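Local coordinates for glutamine synthetase (Helicobacter pylori, PDB 5ZLI), which is a glutamine synthetase of the I-beta type, a twelve-subunit enzyme whose chain joins a beta-grasp domain to a larger catalytic domain, at residues F136-E141 against L379-I384; Q123-S128 against D132-G137; T280-W285 against L305-G310; G317-T322 against N327-L332. All blocks are in the same frame, centred on the assembly; numbering follows the deposited sequence.

Contact 1 of 4, residues F136-E141 against L379-I384; sequences FGAENE and LAFAAI
Phe136 and Phe381 carry this contact, in which a helix packs on one face of the curved sheet of the glutamine synthetase catalytic domain. Phe136 is on strand 133-145 and Phe381 on helix 377-393. The two short segments run 11.0 Å apart at their axes, at 133° to each other, so the strand and the helix head in broadly opposing directions. The rings form an offset stack. Their centroids are 4.8 Å apart and their planes are inclined by 30°, so one ring is tipped over the other. Displacement of the rings brings Phe381 CB over the face of Phe136, toward its rim, as a CH-pi contact 4.2 Å from the ring centroid. On both residues CG is anti to the carbonyl carbon. The two side chains run past each other in opposite directions. Ala138, two residues along the strand, faces the helix as well. Its methyl CB meets the edge of the Phe381 ring at CZ. Leu238 and Ala241 of helix 238-258 also touch Phe136, and Leu238 and Ala242 touch Phe381. All four residues of the contact are buried, and the side chains touch one another through carbon atoms. Ile384 approaches from the next turn of the helix, placing its branch methyl CG2 at the edge of the Phe136 ring, 3.7 Å from CE2.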
loop_
_atom_site.group_PDB
_atom_site.type_symbol
_atom_site.label_atom_id
_atom_site.label_comp_id
_atom_site.label_asym_id
_atom_site.label_seq_id
_atom_site.Cartn_x
_atom_site.Cartn_y
_atom_site.Cartn_z
ATOM N N PHE B 136 6.608 -59.725 0.845
ATOM C CA PHE B 136 7.188 -58.433 0.478
ATOM C C PHE B 136 6.928 -57.410 1.571
ATOM O O PHE B 136 5.807 -57.308 2.080
ATOM C CB PHE B 136 6.600 -57.815 -0.815
ATOM C CG PHE B 136 7.107 -58.412 -2.085
ATOM C CD1 PHE B 136 6.698 -59.668 -2.493
ATOM C CD2 PHE B 136 7.992 -57.710 -2.886
ATOM C CE1 PHE B 136 7.168 -60.200 -3.679
ATOM C CE2 PHE B 136 8.465 -58.250 -4.066
ATOM C CZ PHE B 136 8.053 -59.485 -4.457
ATOM N N GLY B 137 7.932 -56.572 1.822
ATOM C CA GLY B 137 7.849 -55.530 2.823
ATOM C C GLY B 137 8.492 -54.227 2.387
ATOM O O GLY B 137 9.717 -54.113 2.385
ATOM N N ALA B 138 7.677 -53.224 2.069
ATOM C CA ALA B 138 8.143 -51.972 1.481
ATOM C C ALA B 138 8.297 -50.880 2.540
ATOM O O ALA B 138 7.471 -50.751 3.453
ATOM C CB ALA B 138 7.181 -51.489 0.388
ATOM N N GLU B 139 9.377 -50.106 2.425
ATOM C CA GLU B 139 9.558 -48.880 3.194
ATOM C C GLU B 139 9.391 -47.735 2.200
ATOM O O GLU B 139 10.297 -47.478 1.393
ATOM C CB GLU B 139 10.949 -48.822 3.817
ATOM C CG GLU B 139 11.435 -50.088 4.519
ATOM C CD GLU B 139 12.954 -50.048 4.766
ATOM O OE1 GLU B 139 13.586 -49.044 4.370
ATOM O OE2 GLU B 139 13.521 -51.018 5.323
ATOM N N ASN B 140 8.265 -47.018 2.267
ATOM C CA ASN B 140 8.028 -45.896 1.349
ATOM C C ASN B 140 8.361 -44.592 2.061
ATOM O O ASN B 140 7.519 -43.996 2.735
ATOM C CB ASN B 140 6.596 -45.850 0.835
ATOM C CG ASN B 140 6.243 -47.029 -0.020
ATOM O OD1 ASN B 140 6.423 -46.998 -1.239
ATOM N ND2 ASN B 140 5.700 -48.075 0.608
ATOM N N GLU B 141 9.597 -44.136 1.875
ATOM C CA GLU B 141 9.971 -42.792 2.301
ATOM C C GLU B 141 9.144 -41.758 1.541
ATOM O O GLU B 141 8.827 -41.935 0.357
ATOM C CB GLU B 141 11.476 -42.551 2.094
ATOM C CG GLU B 141 12.363 -43.582 2.819
ATOM C CD GLU B 141 13.881 -43.419 2.594
ATOM O OE1 GLU B 141 14.288 -42.910 1.527
ATOM O OE2 GLU B 141 14.671 -43.892 3.452
ATOM N N LEU B 379 2.527 -53.997 -10.103
ATOM C CA LEU B 379 3.419 -54.325 -11.206
ATOM C C LEU B 379 4.840 -54.503 -10.698
ATOM O O LEU B 379 5.482 -55.512 -10.993
ATOM C CB LEU B 379 3.346 -53.224 -12.281
ATOM C CG LEU B 379 1.985 -52.843 -12.933
ATOM C CD1 LEU B 379 2.185 -51.913 -14.103
ATOM C CD2 LEU B 379 1.156 -54.032 -13.394
ATOM N N ALA B 380 5.306 -53.588 -9.843
ATOM C CA ALA B 380 6.651 -53.703 -9.281
ATOM C C ALA B 380 6.837 -55.052 -8.573
ATOM O O ALA B 380 7.766 -55.819 -8.890
ATOM C CB ALA B 380 6.938 -52.543 -8.322
ATOM N N PHE B 381 5.969 -55.363 -7.604
ATOM C CA PHE B 381 6.128 -56.620 -6.879
ATOM C C PHE B 381 6.001 -57.807 -7.821
ATOM O O PHE B 381 6.858 -58.705 -7.829
ATOM C CB PHE B 381 5.107 -56.719 -5.753
ATOM C CG PHE B 381 5.262 -55.672 -4.719
ATOM C CD1 PHE B 381 6.436 -54.948 -4.623
ATOM C CD2 PHE B 381 4.236 -55.391 -3.852
ATOM C CE1 PHE B 381 6.579 -53.990 -3.681
ATOM C CE2 PHE B 381 4.375 -54.421 -2.902
ATOM C CZ PHE B 381 5.549 -53.724 -2.817
ATOM N N ALA B 382 4.945 -57.811 -8.644
ATOM C CA ALA B 382 4.766 -58.871 -9.627
ATOM C C ALA B 382 6.033 -59.083 -10.434
ATOM O O ALA B 382 6.498 -60.211 -10.589
ATOM C CB ALA B 382 3.591 -58.551 -10.540
ATOM N N ALA B 383 6.581 -58.013 -11.003
ATOM C CA ALA B 383 7.790 -58.139 -11.825
ATOM C C ALA B 383 9.027 -58.580 -11.018
ATOM O O ALA B 383 9.829 -59.390 -11.488
ATOM C CB ALA B 383 8.045 -56.821 -12.558
ATOM N N ILE B 384 9.221 -58.045 -9.820
ATOM C CA ILE B 384 10.349 -58.501 -9.013
ATOM C C ILE B 384 10.275 -60.000 -8.785
ATOM O O ILE B 384 11.294 -60.705 -8.879
ATOM C CB ILE B 384 10.420 -57.713 -7.698
ATOM C CG1 ILE B 384 11.110 -56.379 -7.981
ATOM C CG2 ILE B 384 11.111 -58.511 -6.627
ATOM C CD1 ILE B 384 10.786 -55.304 -7.001
#

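Contact 2 of 4, residues Q123-S128 against D132-G137; sequences QHLKDS and DVAYFG
Leu125 on Ala134 is a small apolar contact between the C-terminal part of helix 114-128 and strand 133-145, where the strand begins in the catalytic-domain sheet. Three residues separate the two segments. The chain therefore turns back quickly, and CA of Lys126 lies 5.1 Å from CA of Asp132. Leu125 points toward the strand. Its CG is anti to the backbone N (chi1 174°), and its branch CD2 does the touching. CD2 rests 3.8 Å from CB of Ala134 and 4.0 Å from the carbonyl O of Val133. Met389 of helix 377-393 and Val284 of strand 278-286 also pack on Leu125. Nearer the surface, Lys126 CB comes to 4.3 Å from Asp132 O, and the rest of the lysine chain turns from the strand. The Asp132 side chain also points away from the helix, and its OD2 is hydrogen-bonded to the backbone N of Asn287. Within the helix, Ser128 OG donates to Leu125 O at 3.1 Å, which links Ser128 back to the residue that makes the contact. Asp132 and Val133 both pair with Trp285 on strand 278-286. The unit is a tight helix-to-strand connection entering an antiparallel pair through a classic beta bulge.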
loop_
_atom_site.group_PDB
_atom_site.type_symbol
_atom_site.label_atom_id
_atom_site.label_comp_id
_atom_site.label_asym_id
_atom_site.label_seq_id
_atom_site.Cartn_x
_atom_site.Cartn_y
_atom_site.Cartn_z
ATOM N N GLN B 123 0.313 -66.376 -8.207
ATOM C CA GLN B 123 -0.194 -67.723 -8.416
ATOM C C GLN B 123 0.718 -68.535 -9.327
ATOM O O GLN B 123 0.803 -69.756 -9.161
ATOM C CB GLN B 123 -1.625 -67.660 -8.941
ATOM C CG GLN B 123 -2.695 -67.634 -7.815
ATOM C CD GLN B 123 -2.597 -66.446 -6.802
ATOM O OE1 GLN B 123 -1.613 -65.698 -6.741
ATOM N NE2 GLN B 123 -3.649 -66.290 -6.007
ATOM N N HIS B 124 1.441 -67.884 -10.251
ATOM C CA HIS B 124 2.445 -68.588 -11.049
ATOM C C HIS B 124 3.516 -69.231 -10.184
ATOM O O HIS B 124 4.128 -70.203 -10.624
ATOM C CB HIS B 124 3.133 -67.660 -12.067
ATOM C CG HIS B 124 4.340 -68.271 -12.722
ATOM N ND1 HIS B 124 5.627 -67.865 -12.449
ATOM C CD2 HIS B 124 4.449 -69.281 -13.621
ATOM C CE1 HIS B 124 6.478 -68.591 -13.154
ATOM N NE2 HIS B 124 5.788 -69.460 -13.872
ATOM N N LEU B 125 3.768 -68.715 -8.975
ATOM C CA LEU B 125 4.773 -69.326 -8.109
ATOM C C LEU B 125 4.234 -70.584 -7.429
ATOM O O LEU B 125 4.877 -71.641 -7.464
ATOM C CB LEU B 125 5.274 -68.318 -7.065
ATOM C CG LEU B 125 6.233 -68.758 -5.933
ATOM C CD1 LEU B 125 7.559 -69.333 -6.474
ATOM C CD2 LEU B 125 6.487 -67.631 -4.927
ATOM N N LYS B 126 3.059 -70.497 -6.803
ATOM C CA LYS B 126 2.498 -71.683 -6.174
ATOM C C LYS B 126 2.306 -72.807 -7.194
ATOM O O LYS B 126 2.441 -73.984 -6.843
ATOM C CB LYS B 126 1.189 -71.327 -5.462
ATOM C CG LYS B 126 0.142 -70.757 -6.381
ATOM C CD LYS B 126 -1.135 -70.380 -5.657
ATOM C CE LYS B 126 -2.108 -71.555 -5.543
ATOM N NZ LYS B 126 -3.519 -71.063 -5.517
ATOM N N ASP B 127 2.047 -72.469 -8.465
ATOM C CA ASP B 127 1.857 -73.500 -9.479
ATOM C C ASP B 127 3.156 -74.183 -9.842
ATOM O O ASP B 127 3.166 -75.394 -10.087
ATOM C CB ASP B 127 1.273 -72.897 -10.764
ATOM C CG ASP B 127 -0.174 -72.449 -10.622
ATOM O OD1 ASP B 127 -0.725 -72.541 -9.502
ATOM O OD2 ASP B 127 -0.741 -71.965 -11.641
ATOM N N SER B 128 4.261 -73.436 -9.840
ATOM C CA SER B 128 5.555 -73.991 -10.224
ATOM C C SER B 128 6.188 -74.832 -9.128
ATOM O O SER B 128 7.231 -75.450 -9.382
ATOM C CB SER B 128 6.522 -72.889 -10.660
ATOM O OG SER B 128 7.032 -72.162 -9.565
ATOM N N ASP B 132 5.448 -71.437 -1.747
ATOM C CA ASP B 132 4.034 -71.278 -1.371
ATOM C C ASP B 132 3.629 -69.811 -1.318
ATOM O O ASP B 132 2.631 -69.397 -1.921
ATOM C CB ASP B 132 3.699 -71.824 0.035
ATOM C CG ASP B 132 3.904 -73.319 0.202
ATOM O OD1 ASP B 132 3.942 -74.110 -0.780
ATOM O OD2 ASP B 132 3.934 -73.703 1.384
ATOM N N VAL B 133 4.385 -69.028 -0.561
ATOM C CA VAL B 133 4.130 -67.619 -0.331
ATOM C C VAL B 133 5.342 -66.847 -0.813
ATOM O O VAL B 133 6.441 -67.397 -0.891
ATOM C CB VAL B 133 3.867 -67.347 1.163
ATOM C CG1 VAL B 133 3.354 -65.929 1.351
ATOM C CG2 VAL B 133 2.924 -68.370 1.755
ATOM N N ALA B 134 5.133 -65.598 -1.220
ATOM C CA ALA B 134 6.233 -64.673 -1.483
ATOM C C ALA B 134 5.974 -63.429 -0.649
ATOM O O ALA B 134 5.006 -62.705 -0.907
ATOM C CB ALA B 134 6.374 -64.327 -2.961
ATOM N N TYR B 135 6.798 -63.211 0.381
ATOM C CA TYR B 135 6.589 -62.115 1.320
ATOM C C TYR B 135 7.323 -60.863 0.865
ATOM O O TYR B 135 8.527 -60.918 0.590
ATOM C CB TYR B 135 7.077 -62.516 2.710
ATOM C CG TYR B 135 6.173 -63.482 3.416
ATOM C CD1 TYR B 135 4.958 -63.057 3.931
ATOM C CD2 TYR B 135 6.530 -64.819 3.595
ATOM C CE1 TYR B 135 4.107 -63.930 4.604
ATOM C CE2 TYR B 135 5.688 -65.707 4.276
ATOM C CZ TYR B 135 4.469 -65.247 4.778
ATOM O OH TYR B 135 3.599 -66.071 5.456
ATOM N N PHE B 136 6.608 -59.725 0.845
ATOM C CA PHE B 136 7.188 -58.433 0.478
ATOM C C PHE B 136 6.928 -57.410 1.571
ATOM O O PHE B 136 5.807 -57.308 2.080
ATOM C CB PHE B 136 6.600 -57.815 -0.815
ATOM C CG PHE B 136 7.107 -58.412 -2.085
ATOM C CD1 PHE B 136 6.698 -59.668 -2.493
ATOM C CD2 PHE B 136 7.992 -57.710 -2.886
ATOM C CE1 PHE B 136 7.168 -60.200 -3.679
ATOM C CE2 PHE B 136 8.465 -58.250 -4.066
ATOM C CZ PHE B 136 8.053 -59.485 -4.457
ATOM N N GLY B 137 7.932 -56.572 1.822
ATOM C CA GLY B 137 7.849 -55.530 2.823
ATOM C C GLY B 137 8.492 -54.227 2.387
ATOM O O GLY B 137 9.717 -54.113 2.385
#

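Contact 3 of 4, residues T280-W285 against L305-G310; sequences THVSVW and LHFLGG
The ring of Phe307 meets two valine methyls obliquely, Val282 CG2 near CE1 and Val284 CG2 near CE2. Both methyls come from the same side of the ring plane. The distances are alike, 4.1 Å from Val282 CG2 to Phe307 CE1 and 4.0 Å from Val284 CG2 to Phe307 CE2. Phe292 meets the same ring edge-to-face, and Phe368 of strand 366-368 touches it too. The indole of Trp285 takes no part in this packing. It turns its edge to Ser283, and NE1 lies close to Ser283 OG, at a modelled distance too short to be relied on. The contact places helix 302-313 against the catalytic-domain sheet, at strand 278-286. Val282 and Val284, two apart on the strand, both point toward the helix, whereas Ser283 between them points away. The backbones stay well apart, with CA of Val284 9.4 Å from CA of Phe307. Of the helix segment, the Phe307 ring is what reaches the valines. Its CG is anti to the backbone N (chi1 -174°), and this carries the ring out from the helix to the valines. The methyl used by Val282 sits in the crowded position between backbone N and carbonyl carbon. The one used by Val284 is anti to the carbonyl carbon.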
loop_
_atom_site.group_PDB
_atom_site.type_symbol
_atom_site.label_atom_id
_atom_site.label_comp_id
_atom_site.label_asym_id
_atom_site.label_seq_id
_atom_site.Cartn_x
_atom_site.Cartn_y
_atom_site.Cartn_z
ATOM N N THR B 280 12.470 -52.325 -0.708
ATOM C CA THR B 280 11.591 -53.484 -0.784
ATOM C C THR B 280 12.344 -54.709 -0.273
ATOM O O THR B 280 13.468 -54.979 -0.707
ATOM C CB THR B 280 11.084 -53.662 -2.228
ATOM O OG1 THR B 280 12.008 -53.054 -3.124
ATOM C CG2 THR B 280 9.785 -52.950 -2.434
ATOM N N HIS B 281 11.747 -55.413 0.678
ATOM C CA HIS B 281 12.336 -56.593 1.293
ATOM C C HIS B 281 11.614 -57.847 0.803
ATOM O O HIS B 281 10.382 -57.927 0.903
ATOM C CB HIS B 281 12.249 -56.503 2.830
ATOM C CG HIS B 281 13.110 -55.438 3.456
ATOM N ND1 HIS B 281 13.683 -55.593 4.705
ATOM C CD2 HIS B 281 13.491 -54.210 3.020
ATOM C CE1 HIS B 281 14.383 -54.512 5.009
ATOM N NE2 HIS B 281 14.286 -53.659 4.002
ATOM N N VAL B 282 12.367 -58.837 0.295
ATOM C CA VAL B 282 11.734 -60.063 -0.197
ATOM C C VAL B 282 12.180 -61.290 0.603
ATOM O O VAL B 282 13.317 -61.377 1.073
ATOM C CB VAL B 282 12.013 -60.289 -1.708
ATOM C CG1 VAL B 282 11.564 -59.103 -2.531
ATOM C CG2 VAL B 282 13.483 -60.563 -1.924
ATOM N N SER B 283 11.259 -62.232 0.775
ATOM C CA SER B 283 11.598 -63.612 1.115
ATOM C C SER B 283 10.556 -64.486 0.431
ATOM O O SER B 283 9.387 -64.098 0.295
ATOM C CB SER B 283 11.588 -63.955 2.629
ATOM O OG SER B 283 10.302 -63.855 3.267
ATOM N N VAL B 284 10.979 -65.670 0.008
ATOM C CA VAL B 284 10.068 -66.679 -0.506
ATOM C C VAL B 284 10.038 -67.817 0.501
ATOM O O VAL B 284 11.094 -68.351 0.859
ATOM C CB VAL B 284 10.515 -67.172 -1.885
ATOM C CG1 VAL B 284 9.525 -68.159 -2.410
ATOM C CG2 VAL B 284 10.693 -66.003 -2.818
ATOM N N TRP B 285 8.839 -68.232 0.910
ATOM C CA TRP B 285 8.681 -69.332 1.849
ATOM C C TRP B 285 7.872 -70.437 1.186
ATOM O O TRP B 285 7.126 -70.210 0.229
ATOM C CB TRP B 285 7.983 -68.915 3.149
ATOM C CG TRP B 285 8.715 -67.886 3.928
ATOM C CD1 TRP B 285 9.327 -66.776 3.439
ATOM C CD2 TRP B 285 8.947 -67.883 5.337
ATOM N NE1 TRP B 285 9.908 -66.067 4.456
ATOM C CE2 TRP B 285 9.694 -66.732 5.632
ATOM C CE3 TRP B 285 8.596 -68.742 6.377
ATOM C CZ2 TRP B 285 10.100 -66.413 6.926
ATOM C CZ3 TRP B 285 8.993 -68.429 7.658
ATOM C CH2 TRP B 285 9.743 -67.274 7.924
ATOM N N LEU B 305 20.304 -67.021 -3.606
ATOM C CA LEU B 305 21.321 -66.386 -4.439
ATOM C C LEU B 305 21.001 -66.524 -5.917
ATOM O O LEU B 305 21.346 -65.638 -6.708
ATOM C CB LEU B 305 22.698 -66.985 -4.173
ATOM C CG LEU B 305 23.434 -66.447 -2.967
ATOM C CD1 LEU B 305 24.439 -67.477 -2.531
ATOM C CD2 LEU B 305 24.102 -65.154 -3.360
ATOM N N HIS B 306 20.358 -67.630 -6.303
ATOM C CA HIS B 306 19.862 -67.758 -7.665
ATOM C C HIS B 306 18.710 -66.790 -7.902
ATOM O O HIS B 306 18.643 -66.139 -8.953
ATOM C CB HIS B 306 19.467 -69.213 -7.942
ATOM C CG HIS B 306 20.639 -70.144 -8.089
ATOM N ND1 HIS B 306 21.820 -69.772 -8.699
ATOM C CD2 HIS B 306 20.816 -71.420 -7.678
ATOM C CE1 HIS B 306 22.669 -70.781 -8.665
ATOM N NE2 HIS B 306 22.085 -71.792 -8.047
ATOM N N PHE B 307 17.825 -66.637 -6.919
ATOM C CA PHE B 307 16.821 -65.581 -7.008
ATOM C C PHE B 307 17.463 -64.209 -7.283
ATOM O O PHE B 307 17.062 -63.493 -8.212
ATOM C CB PHE B 307 16.012 -65.558 -5.710
ATOM C CG PHE B 307 14.863 -64.616 -5.726
ATOM C CD1 PHE B 307 15.054 -63.262 -5.580
ATOM C CD2 PHE B 307 13.583 -65.092 -5.855
ATOM C CE1 PHE B 307 14.007 -62.424 -5.573
ATOM C CE2 PHE B 307 12.522 -64.241 -5.851
ATOM C CZ PHE B 307 12.733 -62.910 -5.709
ATOM N N LEU B 308 18.474 -63.841 -6.488
ATOM C CA LEU B 308 19.132 -62.549 -6.650
ATOM C C LEU B 308 19.779 -62.390 -8.018
ATOM O O LEU B 308 19.767 -61.292 -8.596
ATOM C CB LEU B 308 20.177 -62.361 -5.551
ATOM C CG LEU B 308 21.146 -61.200 -5.788
ATOM C CD1 LEU B 308 20.379 -59.919 -5.687
ATOM C CD2 LEU B 308 22.297 -61.223 -4.772
ATOM N N GLY B 309 20.418 -63.455 -8.516
ATOM C CA GLY B 309 20.994 -63.407 -9.849
ATOM C C GLY B 309 19.952 -63.132 -10.915
ATOM O O GLY B 309 20.218 -62.432 -11.894
ATOM N N GLY B 310 18.744 -63.677 -10.738
ATOM C CA GLY B 310 17.697 -63.421 -11.711
ATOM C C GLY B 310 17.222 -61.987 -11.643
ATOM O O GLY B 310 17.084 -61.322 -12.673
#

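Contact 4 of 4, residues G317-T322 against N327-L332; sequences GLAAFT and NSYKRL
Two consecutive short helices of the catalytic domain, 315-322 and 326-331, meet here where the chain bends between them, with Tyr329 reaching across to Ala319. The first helix is kinked, and the second is only weakly bonded. Within the first, Leu318 O accepts from both Phe321 N and Thr322 N. Tyr329 leaves its backbone across the contact, not into it, and the long phenol then brings the hydroxyl to the first helix. OH lies 3.7 Å from CB of Ala319 and 3.8 Å from the carbonyl O of the same residue. Toward Ala319 the hydroxyl has only van der Waals contact. Its hydrogen-bond partner is Ser429 OG on helix 426-434. Ala319 touches Ser429 as well. From the second helix, Lys330 forms a salt bridge with Glu474 of a neighbouring subunit, and Asn327 is hydrogen-bonded to the same glutamate of that subunit. Every touching residue of the contact is buried. The chemistry implies that the helices meet by packing alone, while the buried phenol hydroxyl is satisfied by the serine of a third helix.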
loop_
_atom_site.group_PDB
_atom_site.type_symbol
_atom_site.label_atom_id
_atom_site.label_comp_id
_atom_site.label_asym_id
_atom_site.label_seq_id
_atom_site.Cartn_x
_atom_site.Cartn_y
_atom_site.Cartn_z
ATOM N N GLY B 317 16.092 -53.971 -17.201
ATOM C CA GLY B 317 14.736 -53.959 -17.727
ATOM C C GLY B 317 13.673 -53.876 -16.654
ATOM O O GLY B 317 12.618 -53.273 -16.875
ATOM N N LEU B 318 13.931 -54.486 -15.487
ATOM C CA LEU B 318 13.026 -54.378 -14.344
ATOM C C LEU B 318 12.847 -52.939 -13.867
ATOM O O LEU B 318 11.801 -52.602 -13.290
ATOM C CB LEU B 318 13.520 -55.265 -13.202
ATOM C CG LEU B 318 12.543 -55.560 -12.043
ATOM C CD1 LEU B 318 11.330 -56.202 -12.556
ATOM C CD2 LEU B 318 13.155 -56.492 -10.995
ATOM N N ALA B 319 13.834 -52.072 -14.112
ATOM C CA ALA B 319 13.721 -50.688 -13.662
ATOM C C ALA B 319 12.477 -50.019 -14.219
ATOM O O ALA B 319 11.906 -49.156 -13.561
ATOM C CB ALA B 319 14.961 -49.899 -14.072
ATOM N N ALA B 320 12.022 -50.440 -15.404
ATOM C CA ALA B 320 10.798 -49.930 -16.024
ATOM C C ALA B 320 9.534 -50.153 -15.181
ATOM O O ALA B 320 8.532 -49.457 -15.387
ATOM C CB ALA B 320 10.640 -50.549 -17.410
ATOM N N PHE B 321 9.518 -51.122 -14.274
ATOM C CA PHE B 321 8.334 -51.222 -13.444
ATOM C C PHE B 321 8.549 -50.720 -12.036
ATOM O O PHE B 321 7.578 -50.279 -11.400
ATOM C CB PHE B 321 7.838 -52.661 -13.371
ATOM C CG PHE B 321 7.540 -53.254 -14.700
ATOM C CD1 PHE B 321 6.338 -52.998 -15.321
ATOM C CD2 PHE B 321 8.446 -54.099 -15.317
ATOM C CE1 PHE B 321 6.043 -53.554 -16.557
ATOM C CE2 PHE B 321 8.160 -54.664 -16.557
ATOM C CZ PHE B 321 6.954 -54.399 -17.169
ATOM N N THR B 322 9.797 -50.782 -11.544
ATOM C CA THR B 322 10.133 -50.347 -10.194
ATOM C C THR B 322 10.536 -48.888 -10.129
ATOM O O THR B 322 10.467 -48.288 -9.047
ATOM C CB THR B 322 11.284 -51.176 -9.616
ATOM O OG1 THR B 322 12.378 -51.175 -10.533
ATOM C CG2 THR B 322 10.825 -52.589 -9.376
ATOM N N ASN B 327 11.366 -39.077 -12.997
ATOM C CA ASN B 327 11.839 -38.534 -11.742
ATOM C C ASN B 327 12.593 -39.593 -10.944
ATOM O O ASN B 327 13.454 -39.264 -10.118
ATOM C CB ASN B 327 10.675 -38.004 -10.937
ATOM C CG ASN B 327 11.134 -37.155 -9.839
ATOM O OD1 ASN B 327 10.961 -37.464 -8.657
ATOM N ND2 ASN B 327 11.748 -36.044 -10.209
ATOM N N SER B 328 12.284 -40.863 -11.167
ATOM C CA SER B 328 13.053 -41.921 -10.522
ATOM C C SER B 328 14.537 -41.779 -10.790
ATOM O O SER B 328 15.361 -41.971 -9.893
ATOM C CB SER B 328 12.566 -43.272 -10.995
ATOM O OG SER B 328 11.216 -43.400 -10.636
ATOM N N TYR B 329 14.887 -41.337 -11.978
ATOM C CA TYR B 329 16.269 -41.343 -12.395
ATOM C C TYR B 329 17.037 -40.115 -11.936
ATOM O O TYR B 329 18.260 -40.119 -12.019
ATOM C CB TYR B 329 16.319 -41.495 -13.906
ATOM C CG TYR B 329 15.731 -42.802 -14.292
ATOM C CD1 TYR B 329 16.535 -43.937 -14.431
ATOM C CD2 TYR B 329 14.362 -42.943 -14.435
ATOM C CE1 TYR B 329 15.985 -45.165 -14.752
ATOM C CE2 TYR B 329 13.796 -44.171 -14.764
ATOM C CZ TYR B 329 14.612 -45.271 -14.924
ATOM O OH TYR B 329 14.039 -46.475 -15.249
ATOM N N LYS B 330 16.359 -39.069 -11.464
ATOM C CA LYS B 330 17.051 -38.015 -10.732
ATOM C C LYS B 330 17.524 -38.474 -9.363
ATOM O O LYS B 330 18.401 -37.837 -8.778
ATOM C CB LYS B 330 16.137 -36.800 -10.599
ATOM C CG LYS B 330 15.418 -36.499 -11.898
ATOM C CD LYS B 330 16.262 -35.572 -12.785
ATOM C CE LYS B 330 15.852 -35.720 -14.236
ATOM N NZ LYS B 330 14.402 -35.630 -14.463
ATOM N N ARG B 331 16.942 -39.543 -8.838
ATOM C CA ARG B 331 17.326 -40.143 -7.575
ATOM C C ARG B 331 18.490 -41.119 -7.722
ATOM O O ARG B 331 19.283 -41.261 -6.780
ATOM C CB ARG B 331 16.115 -40.842 -6.977
ATOM C CG ARG B 331 16.398 -41.790 -5.850
ATOM C CD ARG B 331 15.094 -42.301 -5.282
ATOM N NE ARG B 331 15.292 -43.352 -4.289
ATOM C CZ ARG B 331 15.408 -44.651 -4.573
ATOM N NH1 ARG B 331 15.325 -45.087 -5.827
ATOM N NH2 ARG B 331 15.604 -45.522 -3.592
ATOM N N LEU B 332 18.594 -41.804 -8.870
ATOM C CA LEU B 332 19.597 -42.841 -9.107
ATOM C C LEU B 332 20.953 -42.256 -9.502
ATOM O O LEU B 332 21.614 -42.727 -10.439
ATOM C CB LEU B 332 19.076 -43.779 -10.194
ATOM C CG LEU B 332 17.661 -44.329 -9.866
ATOM C CD1 LEU B 332 17.110 -45.231 -10.990
ATOM C CD2 LEU B 332 17.468 -44.988 -8.458
#

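Overall arrangement
All four contacts belong to the catalytic domain. Contacts 1 and 2 share strand 133-145, overlap at Phe136 and Gly137, and have centres about 14 Å apart. Contact 3 uses the neighbouring antiparallel strand, 278-286; Gly137 N to His281 O links it to contact 1, and Tyr135 N to Ser283 O links it to contact 2. Contact 4 lies off the sheet, touching contact 1 where Leu318 and Thr322 pack on helix 377-393. Its centre is about 24 Å from that of contact 2. Along the chain, contacts 2, 3 and 4 follow in series, and helix 377-393 returns last to complete contact 1. Contacts 1 to 3 thus gather about one sheet, and helix 377-393 joins contact 4 to it.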